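Local structure of metallo-beta-lactamase (Pseudomonas stutzeri, 4ZEJ) at residues Glu9-Asn14 with Ala192-Pro197; Val36-Gly41 with Asn65-Leu70; Ser94-Thr99 with Tyr115-Asn120; Asn184-Tyr189 with Gly203-Leu208. The protein is a class B zinc metalloenzyme that probably hydrolyses beta-lactams to substituted beta-amino acids, and so contributes to antibiotic resistance. All blocks are in the same frame, centred on the assembly; numbering follows the deposited sequence.

Contact 1: residues Glu9-Asn14 with Ala192-Pro197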
loop_
_atom_site.group_PDB
_atom_site.type_symbol
_atom_site.label_atom_id
_atom_site.label_comp_id
_atom_site.label_asym_id
_atom_site.label_seq_id
_atom_site.Cartn_x
_atom_site.Cartn_y
_atom_site.Cartn_z
ATOM N N GLU A 9 -14.018 3.824 -4.227
ATOM C CA GLU A 9 -15.164 2.973 -3.920
ATOM C C GLU A 9 -15.126 2.561 -2.447
ATOM O O GLU A 9 -14.052 2.326 -1.892
ATOM C CB GLU A 9 -15.167 1.774 -4.903
ATOM C CG GLU A 9 -15.585 2.203 -6.325
ATOM C CD GLU A 9 -15.225 1.230 -7.436
ATOM O OE1 GLU A 9 -14.040 0.930 -7.593
ATOM O OE2 GLU A 9 -16.132 0.805 -8.202
ATOM N N LYS A 10 -16.288 2.499 -1.799
ATOM C CA LYS A 10 -16.344 2.150 -0.376
ATOM C C LYS A 10 -16.093 0.654 -0.171
ATOM O O LYS A 10 -16.678 -0.162 -0.871
ATOM C CB LYS A 10 -17.708 2.522 0.210
ATOM C CG LYS A 10 -17.800 2.410 1.726
ATOM C CD LYS A 10 -19.139 2.945 2.203
ATOM C CE LYS A 10 -19.386 2.687 3.674
ATOM N NZ LYS A 10 -20.761 3.125 4.059
ATOM N N VAL A 11 -15.245 0.305 0.796
ATOM C CA VAL A 11 -15.031 -1.091 1.217
ATOM C C VAL A 11 -15.977 -1.422 2.375
ATOM O O VAL A 11 -16.707 -2.414 2.350
ATOM C CB VAL A 11 -13.567 -1.331 1.662
ATOM C CG1 VAL A 11 -13.362 -2.766 2.131
ATOM C CG2 VAL A 11 -12.611 -0.987 0.527
ATOM N N LYS A 12 -15.927 -0.585 3.400
ATOM C CA LYS A 12 -16.844 -0.652 4.531
ATOM C C LYS A 12 -16.876 0.725 5.183
ATOM O O LYS A 12 -16.210 1.650 4.693
ATOM C CB LYS A 12 -16.420 -1.747 5.521
ATOM C CG LYS A 12 -15.074 -1.531 6.216
ATOM C CD LYS A 12 -14.669 -2.735 7.075
ATOM C CE LYS A 12 -15.566 -2.955 8.272
ATOM N NZ LYS A 12 -15.071 -4.048 9.164
ATOM N N GLU A 13 -17.636 0.866 6.273
ATOM C CA GLU A 13 -17.707 2.138 6.997
ATOM C C GLU A 13 -16.296 2.703 7.201
ATOM O O GLU A 13 -15.402 2.006 7.694
ATOM C CB GLU A 13 -18.399 1.979 8.355
ATOM C CG GLU A 13 -18.580 3.297 9.127
ATOM C CD GLU A 13 -19.152 3.114 10.520
ATOM O OE1 GLU A 13 -19.243 1.961 10.989
ATOM O OE2 GLU A 13 -19.517 4.129 11.162
ATOM N N ASN A 14 -16.112 3.951 6.785
ATOM C CA ASN A 14 -14.872 4.699 6.997
ATOM C C ASN A 14 -13.666 4.263 6.156
ATOM O O ASN A 14 -12.585 4.814 6.331
ATOM C CB ASN A 14 -14.499 4.753 8.499
ATOM C CG ASN A 14 -15.453 5.610 9.306
ATOM O OD1 ASN A 14 -15.907 6.644 8.835
ATOM N ND2 ASN A 14 -15.743 5.198 10.536
ATOM N N ALA A 192 -7.800 -10.515 11.172
ATOM C CA ALA A 192 -8.100 -9.831 9.913
ATOM C C ALA A 192 -9.325 -10.432 9.246
ATOM O O ALA A 192 -9.377 -11.642 9.036
ATOM C CB ALA A 192 -6.903 -9.891 8.964
ATOM N N GLN A 193 -10.311 -9.583 8.966
ATOM C CA GLN A 193 -11.529 -9.981 8.252
ATOM C C GLN A 193 -11.424 -9.690 6.755
ATOM O O GLN A 193 -12.047 -10.370 5.948
ATOM C CB GLN A 193 -12.751 -9.279 8.847
ATOM C CG GLN A 193 -13.090 -9.755 10.258
ATOM C CD GLN A 193 -14.186 -8.952 10.936
ATOM O OE1 GLN A 193 -14.902 -8.187 10.294
ATOM N NE2 GLN A 193 -14.347 -9.152 12.239
ATOM N N ILE A 194 -10.660 -8.657 6.404
ATOM C CA ILE A 194 -10.480 -8.239 5.026
ATOM C C ILE A 194 -8.987 -8.033 4.825
ATOM O O ILE A 194 -8.319 -7.414 5.662
ATOM C CB ILE A 194 -11.255 -6.937 4.712
ATOM C CG1 ILE A 194 -12.768 -7.157 4.871
ATOM C CG2 ILE A 194 -10.895 -6.402 3.319
ATOM C CD1 ILE A 194 -13.614 -5.892 4.820
ATOM N N VAL A 195 -8.477 -8.559 3.715
ATOM C CA VAL A 195 -7.127 -8.307 3.278
ATOM C C VAL A 195 -7.164 -7.676 1.895
ATOM O O VAL A 195 -7.853 -8.168 0.987
ATOM C CB VAL A 195 -6.284 -9.600 3.243
ATOM C CG1 VAL A 195 -4.898 -9.310 2.688
ATOM C CG2 VAL A 195 -6.208 -10.211 4.643
ATOM N N ILE A 196 -6.415 -6.590 1.750
ATOM C CA ILE A 196 -6.368 -5.822 0.513
ATOM C C ILE A 196 -4.976 -5.967 -0.138
ATOM O O ILE A 196 -3.960 -5.586 0.457
ATOM C CB ILE A 196 -6.772 -4.349 0.782
ATOM C CG1 ILE A 196 -8.193 -4.366 1.406
ATOM C CG2 ILE A 196 -6.692 -3.511 -0.506
ATOM C CD1 ILE A 196 -8.853 -3.061 1.667
ATOM N N PRO A 197 -4.925 -6.532 -1.366
ATOM C CA PRO A 197 -3.654 -6.617 -2.094
ATOM C C PRO A 197 -3.326 -5.294 -2.793
ATOM O O PRO A 197 -4.205 -4.466 -3.009
ATOM C CB PRO A 197 -3.931 -7.713 -3.132
ATOM C CG PRO A 197 -5.370 -7.526 -3.461
ATOM C CD PRO A 197 -6.032 -7.084 -2.172
#
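Strands 9-12 and 194-197 are edge strands of two different sheets. In the alpha-beta/beta-alpha sandwich of metallo-beta-lactamases these sheets face each other, and this contact joins them near the surface. The short strand axes come no closer than 10.4 Å, so the gap is bridged by side chains alone. The backbone of Glu-9 pairs with Leu-17, which places the first strand beside strand 15-24. Val-11 is the first residue to reach across. Its CG1 lies anti to the backbone N and its CG2 anti to the carbonyl carbon, so the two methyls take different partners. Val-11 CG1 meets Ile-194 CD1 at 4.1 Å, and Val-11 CG2 meets Ile-196 CD1 at 4.4 Å. Val-11 and Lys-12 together form a classic beta bulge opposite Ile-15. The bulge lets two successive side chains point at the other sheet, where a regular strand would alternate them. The Lys-12 side chain leaves in the crowded position between the backbone N and the carbonyl carbon (chi1 64°), and bends at chi3 (-67°). Its apolar part runs past Ile-194 in the opposite direction. Its ammonium end is hydrogen-bonded to Ser-150 O, and Gln-193 OE1 lies 4.3 Å from Lys-12 NZ. Asn-14 then returns to its own sheet through a backbone bond with Ile-38. Across the gap, Ile-152 also packs on Lys-12, Ile-194 and Ile-196. Ile-194 CD1 touches both bulge residues, with Lys-12 CD 4.0 Å from Ile-194 CD1.

Contact 2: residues Val36-Gly41 with Asn65-Leu70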
loop_
_atom_site.group_PDB
_atom_site.type_symbol
_atom_site.label_atom_id
_atom_site.label_comp_id
_atom_site.label_asym_id
_atom_site.label_seq_id
_atom_site.Cartn_x
_atom_site.Cartn_y
_atom_site.Cartn_z
ATOM N N VAL A 36 -8.181 5.229 1.353
ATOM C CA VAL A 36 -8.391 6.397 2.219
ATOM C C VAL A 36 -9.067 5.877 3.480
ATOM O O VAL A 36 -10.118 5.218 3.395
ATOM C CB VAL A 36 -9.278 7.479 1.570
ATOM C CG1 VAL A 36 -9.420 8.683 2.499
ATOM C CG2 VAL A 36 -8.722 7.925 0.224
ATOM N N VAL A 37 -8.461 6.166 4.635
ATOM C CA VAL A 37 -8.967 5.761 5.942
ATOM C C VAL A 37 -9.554 7.009 6.594
ATOM O O VAL A 37 -8.874 8.034 6.682
ATOM C CB VAL A 37 -7.843 5.163 6.819
ATOM C CG1 VAL A 37 -8.353 4.816 8.218
ATOM C CG2 VAL A 37 -7.241 3.925 6.147
ATOM N N ILE A 38 -10.812 6.914 7.035
ATOM C CA ILE A 38 -11.512 8.012 7.693
ATOM C C ILE A 38 -11.709 7.678 9.177
ATOM O O ILE A 38 -12.001 6.539 9.543
ATOM C CB ILE A 38 -12.897 8.274 7.047
ATOM C CG1 ILE A 38 -12.792 8.455 5.523
ATOM C CG2 ILE A 38 -13.576 9.483 7.671
ATOM C CD1 ILE A 38 -11.966 9.626 5.057
ATOM N N ASP A 39 -11.559 8.686 10.031
ATOM C CA ASP A 39 -11.866 8.546 11.451
ATOM C C ASP A 39 -12.137 9.930 12.022
ATOM O O ASP A 39 -11.280 10.807 11.927
ATOM C CB ASP A 39 -10.696 7.887 12.194
ATOM C CG ASP A 39 -11.078 7.395 13.567
ATOM O OD1 ASP A 39 -11.878 6.434 13.649
ATOM O OD2 ASP A 39 -10.576 7.947 14.575
ATOM N N LYS A 40 -13.332 10.133 12.575
ATOM C CA LYS A 40 -13.677 11.369 13.283
ATOM C C LYS A 40 -13.317 12.632 12.479
ATOM O O LYS A 40 -12.614 13.517 12.977
ATOM C CB LYS A 40 -12.969 11.398 14.645
ATOM C CG LYS A 40 -13.222 10.184 15.524
ATOM C CD LYS A 40 -12.536 10.344 16.874
ATOM C CE LYS A 40 -12.481 9.033 17.648
ATOM N NZ LYS A 40 -13.797 8.667 18.238
ATOM N N GLY A 41 -13.768 12.699 11.230
ATOM C CA GLY A 41 -13.518 13.872 10.381
ATOM C C GLY A 41 -12.119 13.995 9.754
ATOM O O GLY A 41 -11.876 14.917 8.961
ATOM N N ASN A 65 -15.317 16.539 0.382
ATOM C CA ASN A 65 -16.145 15.868 1.394
ATOM C C ASN A 65 -15.895 16.298 2.847
ATOM O O ASN A 65 -16.446 15.698 3.780
ATOM C CB ASN A 65 -16.017 14.353 1.233
ATOM C CG ASN A 65 -16.752 13.858 0.011
ATOM O OD1 ASN A 65 -17.979 13.698 0.043
ATOM N ND2 ASN A 65 -16.033 13.676 -1.087
ATOM N N GLY A 66 -15.092 17.346 3.039
ATOM C CA GLY A 66 -14.965 18.008 4.330
ATOM C C GLY A 66 -13.991 17.367 5.293
ATOM O O GLY A 66 -13.974 17.727 6.468
ATOM N N TYR A 67 -13.172 16.431 4.816
ATOM C CA TYR A 67 -12.239 15.726 5.685
ATOM C C TYR A 67 -10.923 16.464 5.795
ATOM O O TYR A 67 -10.448 17.068 4.819
ATOM C CB TYR A 67 -11.958 14.310 5.176
ATOM C CG TYR A 67 -13.164 13.410 5.167
ATOM C CD1 TYR A 67 -13.835 13.102 6.352
ATOM C CD2 TYR A 67 -13.625 12.838 3.977
ATOM C CE1 TYR A 67 -14.948 12.277 6.351
ATOM C CE2 TYR A 67 -14.727 11.999 3.968
ATOM C CZ TYR A 67 -15.388 11.725 5.156
ATOM O OH TYR A 67 -16.483 10.897 5.150
ATOM N N GLU A 68 -10.327 16.378 6.982
ATOM C CA GLU A 68 -9.000 16.920 7.226
ATOM C C GLU A 68 -7.934 15.887 6.867
ATOM O O GLU A 68 -7.877 14.826 7.484
ATOM C CB GLU A 68 -8.845 17.307 8.693
ATOM C CG GLU A 68 -7.671 18.225 8.940
ATOM C CD GLU A 68 -7.723 19.443 8.042
ATOM O OE1 GLU A 68 -8.746 20.171 8.078
ATOM O OE2 GLU A 68 -6.755 19.651 7.278
ATOM N N LEU A 69 -7.089 16.209 5.894
ATOM C CA LEU A 69 -6.125 15.236 5.376
ATOM C C LEU A 69 -4.862 15.289 6.209
ATOM O O LEU A 69 -4.105 16.246 6.127
ATOM C CB LEU A 69 -5.817 15.498 3.905
ATOM C CG LEU A 69 -4.827 14.553 3.222
ATOM C CD1 LEU A 69 -5.230 13.085 3.366
ATOM C CD2 LEU A 69 -4.717 14.948 1.758
ATOM N N LEU A 70 -4.652 14.257 7.015
ATOM C CA LEU A 70 -3.498 14.185 7.907
ATOM C C LEU A 70 -2.211 13.706 7.223
ATOM O O LEU A 70 -1.123 13.848 7.792
ATOM C CB LEU A 70 -3.818 13.280 9.097
ATOM C CG LEU A 70 -4.949 13.751 10.015
ATOM C CD1 LEU A 70 -5.098 12.767 11.168
ATOM C CD2 LEU A 70 -4.690 15.154 10.528
#
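The main apolar contact is a CH-pi interaction between Ile-38 and Tyr-67. Ile-38 CD1 stands over the middle of the Tyr-67 ring, 3.7 Å from its centroid and only 10° off the normal. The two side chains cross at about a right angle. Ile-38 CG1 lies anti to the carbonyl carbon, and the turn at chi2 (-62°) brings CD1 over the ring. Its CG2 branch reaches farther toward the hydroxyl side, with Ile-38 CG2 3.4 Å from Tyr-67 CE1. The opposite face of the ring carries Asn-65 O, 4.0 Å above its plane, so the ring lies between a methyl group and a carbonyl oxygen. The segments meet where two units of the fold come together. Lys-40 and Gly-41 make the tight turn of the hairpin between strands 30-39 and 42-46. Residues 65-67 close the beta-alpha-beta crossover that runs from strand 42-46 through helix 52-64 to strand 68-73. Gly-66, with positive phi, is the C-prime residue of the Schellman motif that ends this helix. Polar contacts converge on the carbonyl of Gly-41. Glu-68 N donates to Gly-41 O at 2.9 Å; the bond is almost straight (171°) and lies in the carbonyl plane. The same oxygen accepts a CA-H...O contact, Tyr-67 CA to Gly-41 O being 3.4 Å. Gly-41 O also lies in plane at the edge of the ring, 3.7 Å from Tyr-67 CD1.

Contact 3: residues Ser94-Thr99 with Tyr115-Asn120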
loop_
_atom_site.group_PDB
_atom_site.type_symbol
_atom_site.label_atom_id
_atom_site.label_comp_id
_atom_site.label_asym_id
_atom_site.label_seq_id
_atom_site.Cartn_x
_atom_site.Cartn_y
_atom_site.Cartn_z
ATOM N N SER A 94 1.565 16.147 4.567
ATOM C CA SER A 94 2.593 15.290 5.176
ATOM C C SER A 94 2.671 13.909 4.520
ATOM O O SER A 94 1.661 13.244 4.358
ATOM C CB SER A 94 2.324 15.108 6.675
ATOM O OG SER A 94 2.307 16.350 7.358
ATOM N N THR A 95 3.876 13.485 4.167
ATOM C CA THR A 95 4.107 12.171 3.595
ATOM C C THR A 95 5.011 11.382 4.526
ATOM O O THR A 95 5.914 11.954 5.165
ATOM C CB THR A 95 4.767 12.276 2.216
ATOM O OG1 THR A 95 5.949 13.068 2.329
ATOM C CG2 THR A 95 3.814 12.912 1.188
ATOM N N TYR A 96 4.749 10.077 4.611
ATOM C CA TYR A 96 5.447 9.156 5.508
ATOM C C TYR A 96 5.907 7.931 4.736
ATOM O O TYR A 96 5.210 7.439 3.841
ATOM C CB TYR A 96 4.534 8.669 6.638
ATOM C CG TYR A 96 4.095 9.735 7.594
ATOM C CD1 TYR A 96 2.974 10.518 7.333
ATOM C CD2 TYR A 96 4.803 9.974 8.771
ATOM C CE1 TYR A 96 2.577 11.518 8.207
ATOM C CE2 TYR A 96 4.416 10.969 9.649
ATOM C CZ TYR A 96 3.301 11.734 9.363
ATOM O OH TYR A 96 2.916 12.717 10.240
ATOM N N ALA A 97 7.070 7.432 5.119
ATOM C CA ALA A 97 7.576 6.158 4.654
ATOM C C ALA A 97 8.595 5.659 5.667
ATOM O O ALA A 97 9.099 6.446 6.487
ATOM C CB ALA A 97 8.218 6.301 3.287
ATOM N N THR A 98 8.924 4.371 5.607
ATOM C CA THR A 98 9.930 3.815 6.521
ATOM C C THR A 98 11.337 4.277 6.141
ATOM O O THR A 98 11.566 4.761 5.026
ATOM C CB THR A 98 9.959 2.282 6.520
ATOM O OG1 THR A 98 10.317 1.815 5.210
ATOM C CG2 THR A 98 8.612 1.704 6.945
ATOM N N THR A 99 12.262 4.104 7.086
ATOM C CA THR A 99 13.695 4.321 6.871
ATOM C C THR A 99 14.188 3.621 5.604
ATOM O O THR A 99 14.845 4.243 4.759
ATOM C CB THR A 99 14.507 3.805 8.088
ATOM O OG1 THR A 99 14.037 4.454 9.274
ATOM C CG2 THR A 99 15.998 4.083 7.938
ATOM N N TYR A 115 8.571 12.630 6.248
ATOM C CA TYR A 115 8.787 12.011 7.551
ATOM C C TYR A 115 9.135 10.533 7.420
ATOM O O TYR A 115 8.621 9.829 6.532
ATOM C CB TYR A 115 7.535 12.153 8.402
ATOM C CG TYR A 115 7.136 13.583 8.656
ATOM C CD1 TYR A 115 7.871 14.381 9.525
ATOM C CD2 TYR A 115 6.023 14.142 8.031
ATOM C CE1 TYR A 115 7.512 15.694 9.765
ATOM C CE2 TYR A 115 5.654 15.459 8.266
ATOM C CZ TYR A 115 6.404 16.230 9.137
ATOM O OH TYR A 115 6.058 17.537 9.388
ATOM N N THR A 116 9.985 10.068 8.333
ATOM C CA THR A 116 10.476 8.695 8.333
ATOM C C THR A 116 9.906 7.931 9.531
ATOM O O THR A 116 9.934 8.429 10.661
ATOM C CB THR A 116 12.019 8.667 8.341
ATOM O OG1 THR A 116 12.505 9.259 7.130
ATOM C CG2 THR A 116 12.549 7.250 8.418
ATOM N N LEU A 117 9.392 6.729 9.267
ATOM C CA LEU A 117 8.929 5.801 10.301
ATOM C C LEU A 117 10.069 4.846 10.659
ATOM O O LEU A 117 10.593 4.153 9.794
ATOM C CB LEU A 117 7.710 5.012 9.802
ATOM C CG LEU A 117 6.494 5.861 9.417
ATOM C CD1 LEU A 117 5.450 5.028 8.693
ATOM C CD2 LEU A 117 5.890 6.552 10.628
ATOM N N LYS A 118 10.452 4.812 11.931
ATOM C CA LYS A 118 11.591 4.004 12.375
ATOM C C LYS A 118 11.148 2.693 13.006
ATOM O O LYS A 118 10.020 2.571 13.494
ATOM C CB LYS A 118 12.440 4.779 13.382
ATOM C CG LYS A 118 13.218 5.948 12.796
ATOM C CD LYS A 118 12.352 7.185 12.599
ATOM C CE LYS A 118 13.190 8.457 12.547
ATOM N NZ LYS A 118 12.405 9.636 12.074
ATOM N N GLY A 119 12.056 1.717 12.994
ATOM C CA GLY A 119 11.840 0.426 13.654
ATOM C C GLY A 119 10.956 -0.490 12.832
ATOM O O GLY A 119 10.436 -0.085 11.785
ATOM N N ASN A 120 10.777 -1.721 13.312
ATOM C CA ASN A 120 9.924 -2.710 12.627
ATOM C C ASN A 120 8.426 -2.439 12.746
ATOM O O ASN A 120 7.645 -2.969 11.956
ATOM C CB ASN A 120 10.213 -4.135 13.119
ATOM C CG ASN A 120 11.587 -4.629 12.711
ATOM O OD1 ASN A 120 12.096 -4.280 11.648
ATOM N ND2 ASN A 120 12.204 -5.444 13.567
#
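Strands 95-98 and 115-117 run parallel at the edge of the seven-stranded sheet. They are the two strands of a beta-alpha-beta unit whose connection contains helix 99-107. Four backbone hydrogen bonds join them. Tyr-115 N donates to Thr-95 O, and Ala-97 N donates to Tyr-115 O; both donors approach nearly along the C=O axis. Leu-117 N donates to Ala-97 O at 2.8 Å, from above the carbonyl plane. Thr-99 N closes the series on Leu-117 O at 3.2 Å, again out of plane. Thr-99 OG1 adds a weak hydrogen bond to the same Leu-117 O, and it meets the methyl Thr-116 CG2 at 3.3 Å. The side chains on one face follow this pairing. Tyr-96 and Tyr-115 lie side by side and point the same way, both with CG anti to the carbonyl carbon. Their planes are at 26°, but the rings are slid so far apart that they barely overlap, with centroids 5.2 Å apart. What rests over a face of the Tyr-96 ring is the rim of its neighbour, Tyr-115 CD2. Tyr-115 CB packs closely at Tyr-96 CD2 (3.5 Å), while Leu-117 CD2 crosses near the same Tyr-96 atom. Ser-94 OG lies at the edge of the Tyr-115 ring. Further out, Thr-95 OG1 is held by Asn-89 and Lys-114 N. Leu-117 also packs on Val-73 of strand 68-73, on the far side of strand 95-98. Thr-98 is the N-cap residue of helix 99-107, and its OG1 bonds with Thr-101 OG1.

Contact 4: residues Asn184-Tyr189 with Gly203-Leu208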
loop_
_atom_site.group_PDB
_atom_site.type_symbol
_atom_site.label_atom_id
_atom_site.label_comp_id
_atom_site.label_asym_id
_atom_site.label_seq_id
_atom_site.Cartn_x
_atom_site.Cartn_y
_atom_site.Cartn_z
ATOM N N ASN A 184 4.644 -14.910 9.173
ATOM C CA ASN A 184 4.706 -13.897 10.238
ATOM C C ASN A 184 3.446 -13.044 10.274
ATOM O O ASN A 184 2.879 -12.812 11.354
ATOM C CB ASN A 184 5.928 -12.979 10.089
ATOM C CG ASN A 184 7.253 -13.707 10.259
ATOM O OD1 ASN A 184 7.342 -14.739 10.930
ATOM N ND2 ASN A 184 8.315 -13.146 9.665
ATOM N N ALA A 185 3.005 -12.593 9.093
ATOM C CA ALA A 185 1.800 -11.790 8.970
ATOM C C ALA A 185 0.555 -12.595 9.319
ATOM O O ALA A 185 -0.330 -12.074 9.998
ATOM C CB ALA A 185 1.670 -11.199 7.570
ATOM N N LEU A 186 0.502 -13.857 8.879
ATOM C CA LEU A 186 -0.617 -14.760 9.225
ATOM C C LEU A 186 -0.741 -14.938 10.739
ATOM O O LEU A 186 -1.830 -14.837 11.282
ATOM C CB LEU A 186 -0.475 -16.123 8.546
ATOM C CG LEU A 186 -0.845 -16.168 7.058
ATOM C CD1 LEU A 186 -0.155 -17.343 6.364
ATOM C CD2 LEU A 186 -2.360 -16.258 6.900
ATOM N N SER A 187 0.380 -15.196 11.404
ATOM C CA SER A 187 0.395 -15.392 12.854
ATOM C C SER A 187 0.006 -14.128 13.641
ATOM O O SER A 187 -0.652 -14.222 14.687
ATOM C CB SER A 187 1.772 -15.881 13.299
ATOM O OG SER A 187 2.057 -17.145 12.728
ATOM N N ARG A 188 0.434 -12.963 13.163
ATOM C CA ARG A 188 0.173 -11.692 13.846
ATOM C C ARG A 188 -1.267 -11.175 13.666
ATOM O O ARG A 188 -1.839 -10.598 14.606
ATOM C CB ARG A 188 1.169 -10.627 13.383
ATOM C CG ARG A 188 1.111 -9.314 14.155
ATOM C CD ARG A 188 2.175 -8.357 13.655
ATOM N NE ARG A 188 2.097 -7.040 14.287
ATOM C CZ ARG A 188 2.639 -6.705 15.458
ATOM N NH1 ARG A 188 3.319 -7.587 16.185
ATOM N NH2 ARG A 188 2.503 -5.460 15.910
ATOM N N TYR A 189 -1.841 -11.393 12.482
ATOM C CA TYR A 189 -3.130 -10.800 12.103
ATOM C C TYR A 189 -4.253 -11.826 11.934
ATOM O O TYR A 189 -5.009 -11.780 10.968
ATOM C CB TYR A 189 -2.950 -9.955 10.838
ATOM C CG TYR A 189 -1.987 -8.828 11.061
ATOM C CD1 TYR A 189 -0.755 -8.791 10.407
ATOM C CD2 TYR A 189 -2.284 -7.810 11.969
ATOM C CE1 TYR A 189 0.135 -7.762 10.632
ATOM C CE2 TYR A 189 -1.392 -6.780 12.201
ATOM C CZ TYR A 189 -0.189 -6.759 11.517
ATOM O OH TYR A 189 0.693 -5.734 11.758
ATOM N N GLY A 203 -10.115 -9.553 -0.596
ATOM C CA GLY A 203 -10.673 -10.785 -0.055
ATOM C C GLY A 203 -10.435 -10.870 1.434
ATOM O O GLY A 203 -10.326 -9.849 2.109
ATOM N N ASP A 204 -10.293 -12.092 1.925
ATOM C CA ASP A 204 -10.064 -12.329 3.351
ATOM C C ASP A 204 -8.631 -12.829 3.559
ATOM O O ASP A 204 -7.771 -12.661 2.663
ATOM C CB ASP A 204 -11.173 -13.241 3.935
ATOM C CG ASP A 204 -11.108 -14.675 3.450
ATOM O OD1 ASP A 204 -10.270 -15.014 2.594
ATOM O OD2 ASP A 204 -11.926 -15.488 3.932
ATOM N N ILE A 205 -8.367 -13.442 4.717
ATOM C CA ILE A 205 -7.026 -13.895 5.049
ATOM C C ILE A 205 -6.495 -14.949 4.048
ATOM O O ILE A 205 -5.283 -15.147 3.961
ATOM C CB ILE A 205 -6.927 -14.312 6.547
ATOM C CG1 ILE A 205 -5.552 -13.948 7.131
ATOM C CG2 ILE A 205 -7.297 -15.774 6.745
ATOM C CD1 ILE A 205 -5.477 -14.049 8.631
ATOM N N ALA A 206 -7.392 -15.593 3.288
ATOM C CA ALA A 206 -7.004 -16.482 2.182
ATOM C C ALA A 206 -5.943 -15.895 1.250
ATOM O O ALA A 206 -5.096 -16.637 0.745
ATOM C CB ALA A 206 -8.221 -16.905 1.374
ATOM N N LEU A 207 -5.970 -14.578 1.021
ATOM C CA LEU A 207 -4.953 -13.952 0.169
ATOM C C LEU A 207 -3.542 -14.177 0.714
ATOM O O LEU A 207 -2.616 -14.407 -0.058
ATOM C CB LEU A 207 -5.212 -12.455 -0.039
ATOM C CG LEU A 207 -6.177 -12.127 -1.163
ATOM C CD1 LEU A 207 -7.579 -12.540 -0.814
ATOM C CD2 LEU A 207 -6.122 -10.625 -1.460
ATOM N N LEU A 208 -3.375 -14.095 2.025
ATOM C CA LEU A 208 -2.056 -14.361 2.640
ATOM C C LEU A 208 -1.642 -15.829 2.513
ATOM O O LEU A 208 -0.472 -16.123 2.259
ATOM C CB LEU A 208 -2.010 -13.916 4.112
ATOM C CG LEU A 208 -1.552 -12.490 4.393
ATOM C CD1 LEU A 208 -1.831 -12.153 5.852
ATOM C CD2 LEU A 208 -0.059 -12.372 4.109
#
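Leu-186 is central to this apolar contact between the C-terminal end of helix 175-188 and the start of helix 206-218. Its CB bond does not point straight at the other segment. CG is set anti to the carbonyl carbon (chi1 -77°), and this turns the branch toward its partners. Leu-186 CG comes within 3.9 Å of Leu-208 CB. The tip, Leu-186 CD2, goes deeper: it lies 3.7 Å from Leu-208 CB and 3.9 Å from Ile-205 CG1, so it touches two residues three positions apart. Leu-186 and Leu-208 slide past each other in opposite directions, whereas Ile-205 crosses obliquely. The side chain of Leu-186 also touches Lys-209 and Lys-212, further along the second helix. Around this tip the packing is extended by Leu-208, whose CD1 and CD2 both lie 4.0 Å from Ala-185 CB. Ile-205 has a chi1 of -144°, away from a staggered position. Ile-205 CD1 is 3.3 Å from the O of Tyr-189, the first residue after helix 175-188. Asp-204 precedes the turn into the second helix and makes a capping bond: Ala-206 N donates to Asp-204 OD1 at 3.0 Å. Tyr-189 and Leu-208 both rest on Leu-153 of strand 152-156. The arrangement is that of two helices packed together on the outside of the second sheet, an outer helical layer of the metallo-beta-lactamase sandwich.

Overall arrangement
Contacts 1, 2 and 3 all reach the seven-stranded sheet, while contact 4 lies on the helices beside the other sheet. Contact 1 links the two sides. It touches contact 2 through Asn-14 O and Ile-38 N, 2.8 Å apart, and contact 4 through Val-195 N and Gly-203 O, also 2.8 Å apart. Contacts 2 and 3 meet at Leu-70 O and Ser-94 CB, on neighbouring strands. Contacts 3 and 4 do not touch; their nearest atoms are about 7 Å apart. Three contacts approach the zinc site. Ile-196 of contact 1 is about 11 Å from a zinc ion, side chain to metal. Thr-98 of contact 3 is about 7 Å from the zinc ligand His-76, and Leu-208 of contact 4 about 11 Å from His-138, between side chains. Contact 2 lies away from the site.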